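Local coordinates for protein Myo-inositol dehydrogenase (Corynebacterium glutamicum, PDB 3EUW) that probably oxidises myo-inositol with NAD+ as an inositol 2-dehydrogenase of the Gfo/Idh/MocA family, working as a tetramer, at residues F200-I214 with E223-Y235. Numbering follows the deposited sequence.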
loop_
_atom_site.group_PDB
_atom_site.type_symbol
_atom_site.label_atom_id
_atom_site.label_comp_id
_atom_site.label_asym_id
_atom_site.label_seq_id
_atom_site.Cartn_x
_atom_site.Cartn_y
_atom_site.Cartn_z
ATOM N N PHE A 200 20.655 23.021 1.005
ATOM C CA PHE A 200 19.812 23.763 0.062
ATOM C C PHE A 200 19.471 25.197 0.410
ATOM O O PHE A 200 19.345 26.029 -0.484
ATOM C CB PHE A 200 18.495 23.003 -0.189
ATOM C CG PHE A 200 17.489 23.133 0.922
ATOM C CD1 PHE A 200 16.592 24.196 0.949
ATOM C CD2 PHE A 200 17.441 22.197 1.950
ATOM C CE1 PHE A 200 15.656 24.322 1.987
ATOM C CE2 PHE A 200 16.515 22.313 2.986
ATOM C CZ PHE A 200 15.619 23.377 3.005
ATOM N N SER A 201 19.320 25.484 1.700
ATOM C CA SER A 201 18.928 26.816 2.154
ATOM C C SER A 201 20.022 27.850 2.443
ATOM O O SER A 201 20.825 27.681 3.356
ATOM C CB SER A 201 18.037 26.653 3.386
ATOM O OG SER A 201 17.672 27.897 3.946
ATOM N N GLN A 202 20.042 28.931 1.666
ATOM C CA GLN A 202 21.022 30.008 1.876
ATOM C C GLN A 202 20.603 30.757 3.148
ATOM O O GLN A 202 21.424 31.215 3.939
ATOM C CB GLN A 202 21.023 30.999 0.700
ATOM C CG GLN A 202 21.439 30.448 -0.667
ATOM C CD GLN A 202 20.367 29.596 -1.323
ATOM O OE1 GLN A 202 19.182 29.724 -1.023
ATOM N NE2 GLN A 202 20.778 28.734 -2.238
ATOM N N GLU A 203 19.296 30.870 3.320
ATOM C CA GLU A 203 18.696 31.541 4.463
ATOM C C GLU A 203 19.044 30.869 5.795
ATOM O O GLU A 203 19.451 31.540 6.747
ATOM C CB GLU A 203 17.187 31.559 4.263
ATOM C CG GLU A 203 16.395 32.218 5.350
ATOM C CD GLU A 203 14.928 32.281 4.988
ATOM O OE1 GLU A 203 14.366 31.227 4.611
ATOM O OE2 GLU A 203 14.343 33.385 5.075
ATOM N N ILE A 204 18.875 29.551 5.870
ATOM C CA ILE A 204 19.191 28.822 7.099
ATOM C C ILE A 204 20.699 28.883 7.372
ATOM O O ILE A 204 21.124 29.019 8.516
ATOM C CB ILE A 204 18.705 27.344 7.011
ATOM C CG1 ILE A 204 17.171 27.318 7.054
ATOM C CG2 ILE A 204 19.306 26.493 8.146
ATOM C CD1 ILE A 204 16.582 25.947 6.815
ATOM N N ALA A 205 21.497 28.798 6.317
ATOM C CA ALA A 205 22.948 28.877 6.441
ATOM C C ALA A 205 23.342 30.283 6.939
ATOM O O ALA A 205 24.325 30.461 7.659
ATOM C CB ALA A 205 23.602 28.584 5.081
ATOM N N GLU A 206 22.561 31.280 6.543
ATOM C CA GLU A 206 22.807 32.660 6.945
ATOM C C GLU A 206 22.727 32.831 8.470
ATOM O O GLU A 206 23.422 33.664 9.054
ATOM C CB GLU A 206 21.786 33.570 6.244
ATOM C CG GLU A 206 21.557 34.930 6.900
ATOM C CD GLU A 206 20.516 35.786 6.168
ATOM O OE1 GLU A 206 19.444 35.256 5.804
ATOM O OE2 GLU A 206 20.764 36.997 5.973
ATOM N N PHE A 207 21.875 32.037 9.109
ATOM C CA PHE A 207 21.694 32.103 10.553
ATOM C C PHE A 207 22.528 31.081 11.323
ATOM O O PHE A 207 22.276 30.842 12.503
ATOM C CB PHE A 207 20.223 31.896 10.901
ATOM C CG PHE A 207 19.354 33.065 10.565
ATOM C CD1 PHE A 207 19.488 34.269 11.256
ATOM C CD2 PHE A 207 18.409 32.972 9.553
ATOM C CE1 PHE A 207 18.689 35.364 10.938
ATOM C CE2 PHE A 207 17.606 34.062 9.229
ATOM C CZ PHE A 207 17.743 35.258 9.919
ATOM N N ASN A 208 23.518 30.482 10.668
ATOM C CA ASN A 208 24.346 29.481 11.338
ATOM C C ASN A 208 23.474 28.397 11.967
ATOM O O ASN A 208 23.541 28.120 13.166
ATOM C CB ASN A 208 25.214 30.139 12.408
ATOM C CG ASN A 208 26.242 31.067 11.816
ATOM O OD1 ASN A 208 26.091 32.286 11.852
ATOM N ND2 ASN A 208 27.290 30.492 11.242
ATOM N N ASP A 209 22.652 27.794 11.124
ATOM C CA ASP A 209 21.740 26.743 11.530
ATOM C C ASP A 209 21.852 25.667 10.432
ATOM O O ASP A 209 22.496 25.892 9.403
ATOM C CB ASP A 209 20.326 27.333 11.621
ATOM C CG ASP A 209 19.316 26.379 12.227
ATOM O OD1 ASP A 209 19.711 25.333 12.781
ATOM O OD2 ASP A 209 18.113 26.692 12.152
ATOM N N TYR A 210 21.242 24.507 10.645
ATOM C CA TYR A 210 21.319 23.439 9.649
ATOM C C TYR A 210 19.968 23.255 8.981
ATOM O O TYR A 210 18.922 23.440 9.623
ATOM C CB TYR A 210 21.717 22.105 10.306
ATOM C CG TYR A 210 22.995 22.131 11.115
ATOM C CD1 TYR A 210 24.240 22.174 10.495
ATOM C CD2 TYR A 210 22.954 22.099 12.506
ATOM C CE1 TYR A 210 25.423 22.183 11.247
ATOM C CE2 TYR A 210 24.117 22.106 13.264
ATOM C CZ TYR A 210 25.349 22.146 12.635
ATOM O OH TYR A 210 26.492 22.121 13.397
ATOM N N ASP A 211 19.970 22.901 7.700
ATOM C CA ASP A 211 18.700 22.668 7.037
ATOM C C ASP A 211 18.350 21.177 7.049
ATOM O O ASP A 211 17.307 20.778 6.529
ATOM C CB ASP A 211 18.689 23.236 5.604
ATOM C CG ASP A 211 19.744 22.630 4.715
ATOM O OD1 ASP A 211 20.191 21.499 4.983
ATOM O OD2 ASP A 211 20.111 23.294 3.719
ATOM N N GLN A 212 19.231 20.363 7.630
ATOM C CA GLN A 212 18.986 18.931 7.771
ATOM C C GLN A 212 19.917 18.311 8.813
ATOM O O GLN A 212 21.107 18.637 8.895
ATOM C CB GLN A 212 19.113 18.183 6.427
ATOM C CG GLN A 212 20.519 18.044 5.870
ATOM C CD GLN A 212 20.592 17.116 4.661
ATOM O OE1 GLN A 212 21.674 16.828 4.148
ATOM N NE2 GLN A 212 19.442 16.646 4.206
ATOM N N VAL A 213 19.358 17.427 9.632
ATOM C CA VAL A 213 20.155 16.759 10.656
ATOM C C VAL A 213 19.765 15.290 10.863
ATOM O O VAL A 213 18.682 14.864 10.478
ATOM C CB VAL A 213 20.017 17.469 12.037
ATOM C CG1 VAL A 213 20.411 18.935 11.934
ATOM C CG2 VAL A 213 18.583 17.346 12.550
ATOM N N ILE A 214 20.672 14.522 11.451
ATOM C CA ILE A 214 20.413 13.125 11.797
ATOM C C ILE A 214 20.824 13.010 13.253
ATOM O O ILE A 214 21.902 13.461 13.633
ATOM C CB ILE A 214 21.270 12.104 11.012
ATOM C CG1 ILE A 214 20.650 11.763 9.654
ATOM C CG2 ILE A 214 21.323 10.784 11.806
ATOM C CD1 ILE A 214 20.397 12.900 8.762
ATOM N N GLU A 223 18.708 0.645 23.676
ATOM C CA GLU A 223 17.803 1.023 22.602
ATOM C C GLU A 223 18.480 2.113 21.776
ATOM O O GLU A 223 19.225 2.942 22.314
ATOM C CB GLU A 223 16.483 1.574 23.151
ATOM C CG GLU A 223 15.772 0.660 24.123
ATOM C CD GLU A 223 16.047 1.027 25.570
ATOM O OE1 GLU A 223 17.177 1.478 25.878
ATOM O OE2 GLU A 223 15.137 0.851 26.403
ATOM N N LEU A 224 18.231 2.106 20.472
ATOM C CA LEU A 224 18.792 3.119 19.582
ATOM C C LEU A 224 17.651 3.889 18.952
ATOM O O LEU A 224 16.801 3.309 18.265
ATOM C CB LEU A 224 19.656 2.481 18.482
ATOM C CG LEU A 224 20.946 1.811 18.990
ATOM C CD1 LEU A 224 21.704 1.190 17.817
ATOM C CD2 LEU A 224 21.826 2.849 19.717
ATOM N N ILE A 225 17.608 5.190 19.208
ATOM C CA ILE A 225 16.573 6.033 18.639
ATOM C C ILE A 225 17.257 6.854 17.545
ATOM O O ILE A 225 18.222 7.576 17.807
ATOM C CB ILE A 225 15.966 6.981 19.688
ATOM C CG1 ILE A 225 15.293 6.183 20.815
ATOM C CG2 ILE A 225 14.931 7.862 19.027
ATOM C CD1 ILE A 225 16.245 5.640 21.838
ATOM N N ASN A 226 16.759 6.737 16.321
ATOM C CA ASN A 226 17.354 7.435 15.182
ATOM C C ASN A 226 16.357 8.425 14.571
ATOM O O ASN A 226 15.287 8.048 14.090
ATOM C CB ASN A 226 17.812 6.390 14.161
ATOM C CG ASN A 226 18.568 6.991 13.000
ATOM O OD1 ASN A 226 19.585 7.656 13.174
ATOM N ND2 ASN A 226 18.071 6.750 11.802
ATOM N N ILE A 227 16.719 9.702 14.605
ATOM C CA ILE A 227 15.865 10.759 14.095
ATOM C C ILE A 227 16.439 11.447 12.865
ATOM O O ILE A 227 17.601 11.869 12.865
ATOM C CB ILE A 227 15.628 11.834 15.185
ATOM C CG1 ILE A 227 15.019 11.179 16.430
ATOM C CG2 ILE A 227 14.709 12.928 14.661
ATOM C CD1 ILE A 227 14.935 12.113 17.636
ATOM N N VAL A 228 15.612 11.550 11.823
ATOM C CA VAL A 228 15.986 12.197 10.570
ATOM C C VAL A 228 15.100 13.430 10.320
ATOM O O VAL A 228 13.869 13.334 10.282
ATOM C CB VAL A 228 15.859 11.224 9.363
ATOM C CG1 VAL A 228 16.249 11.945 8.067
ATOM C CG2 VAL A 228 16.759 9.985 9.572
ATOM N N ASN A 229 15.734 14.586 10.161
ATOM C CA ASN A 229 15.011 15.832 9.920
ATOM C C ASN A 229 15.489 16.534 8.645
ATOM O O ASN A 229 16.653 16.394 8.234
ATOM C CB ASN A 229 15.223 16.825 11.066
ATOM C CG ASN A 229 14.451 16.479 12.327
ATOM O OD1 ASN A 229 13.521 15.653 12.341
ATOM N ND2 ASN A 229 14.827 17.146 13.406
ATOM N N SER A 230 14.584 17.281 8.021
ATOM C CA SER A 230 14.914 18.094 6.858
ATOM C C SER A 230 13.988 19.277 6.894
ATOM O O SER A 230 12.843 19.147 7.306
ATOM C CB SER A 230 14.712 17.381 5.535
ATOM O OG SER A 230 14.958 18.320 4.503
ATOM N N ARG A 231 14.479 20.426 6.457
ATOM C CA ARG A 231 13.690 21.634 6.472
ATOM C C ARG A 231 12.806 21.880 5.241
ATOM O O ARG A 231 12.172 22.927 5.138
ATOM C CB ARG A 231 14.607 22.832 6.745
ATOM C CG ARG A 231 14.951 23.029 8.227
ATOM C CD ARG A 231 13.694 23.337 9.057
ATOM N NE ARG A 231 14.020 23.957 10.341
ATOM C CZ ARG A 231 13.143 24.202 11.316
ATOM N NH1 ARG A 231 11.870 23.887 11.170
ATOM N NH2 ARG A 231 13.544 24.753 12.452
ATOM N N HIS A 232 12.792 20.942 4.296
ATOM C CA HIS A 232 11.887 21.040 3.150
ATOM C C HIS A 232 11.458 19.646 2.704
ATOM O O HIS A 232 12.115 18.654 3.029
ATOM C CB HIS A 232 12.468 21.856 1.978
ATOM C CG HIS A 232 13.611 21.211 1.260
ATOM N ND1 HIS A 232 14.227 21.800 0.180
ATOM C CD2 HIS A 232 14.238 20.024 1.455
ATOM C CE1 HIS A 232 15.186 21.005 -0.268
ATOM N NE2 HIS A 232 15.211 19.922 0.487
ATOM N N CYS A 233 10.343 19.569 1.987
ATOM C CA CYS A 233 9.813 18.286 1.543
ATOM C C CYS A 233 8.778 18.556 0.464
ATOM O O CYS A 233 7.727 19.127 0.732
ATOM C CB CYS A 233 9.168 17.560 2.723
ATOM S SG CYS A 233 8.505 15.923 2.348
ATOM N N SER A 234 9.076 18.120 -0.752
ATOM C CA SER A 234 8.212 18.382 -1.893
ATOM C C SER A 234 6.811 17.785 -1.861
ATOM O O SER A 234 5.891 18.359 -2.435
ATOM C CB SER A 234 8.920 17.957 -3.186
ATOM O OG SER A 234 9.179 16.567 -3.206
ATOM N N TYR A 235 6.632 16.664 -1.173
ATOM C CA TYR A 235 5.327 16.017 -1.142
ATOM C C TYR A 235 4.452 16.286 0.082
ATOM O O TYR A 235 3.391 15.685 0.221
ATOM C CB TYR A 235 5.510 14.513 -1.332
ATOM C CG TYR A 235 6.554 13.909 -0.414
ATOM C CD1 TYR A 235 6.233 13.536 0.898
ATOM C CD2 TYR A 235 7.868 13.729 -0.850
ATOM C CE1 TYR A 235 7.203 12.998 1.757
ATOM C CE2 TYR A 235 8.848 13.190 -0.009
ATOM C CZ TYR A 235 8.510 12.830 1.293
ATOM O OH TYR A 235 9.487 12.320 2.112
HETATM O O HOH W 1 16.854 24.913 10.533
HETATM O O HOH W 2 15.570 26.737 13.083
#
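Phe200 and His232 stack face to face. Their ring centroids are 3.5 Å apart and the planes differ by 8°. The side chains come from opposite directions. Each CG sits between its backbone N and carbonyl carbon (chi1 77° for Phe200, 69° for His232), which brings the rings flat together. Ser201 CB lies over the other phenylalanine face. His232 NE2 is hydrogen-bonded to Glu147 OE1 of a second subunit. Phe200 N and Ser201 N both donate to Asp211 OD2, the first at 2.8 Å. Ser201 N-caps helix 202-206.

The strands form an antiparallel ladder. Asn229 N donates to Val213 O in a nearly straight bond of 3.0 Å; Val213 N returns a bond to Asn229 O from above the carbonyl plane. Arg231 N to Asp211 O, 2.9 Å, extends the ladder.

Aliphatic carbons also meet. Ile204 CD1 lies 3.6 Å from Arg231 CG, and Val213 CG2 3.7 Å from Asn229 CB.

Two waters link Asp209 OD2 to Arg231, through NE and NH2. The guanidinium also salt-bridges Asp155 and Asp173.

The contact joins the open end of hairpin 212-219/224-230 to the loops and short helix beside it. Strands 189-197 and 146-154 flank the hairpin, and helix 169-185 packs against Val213.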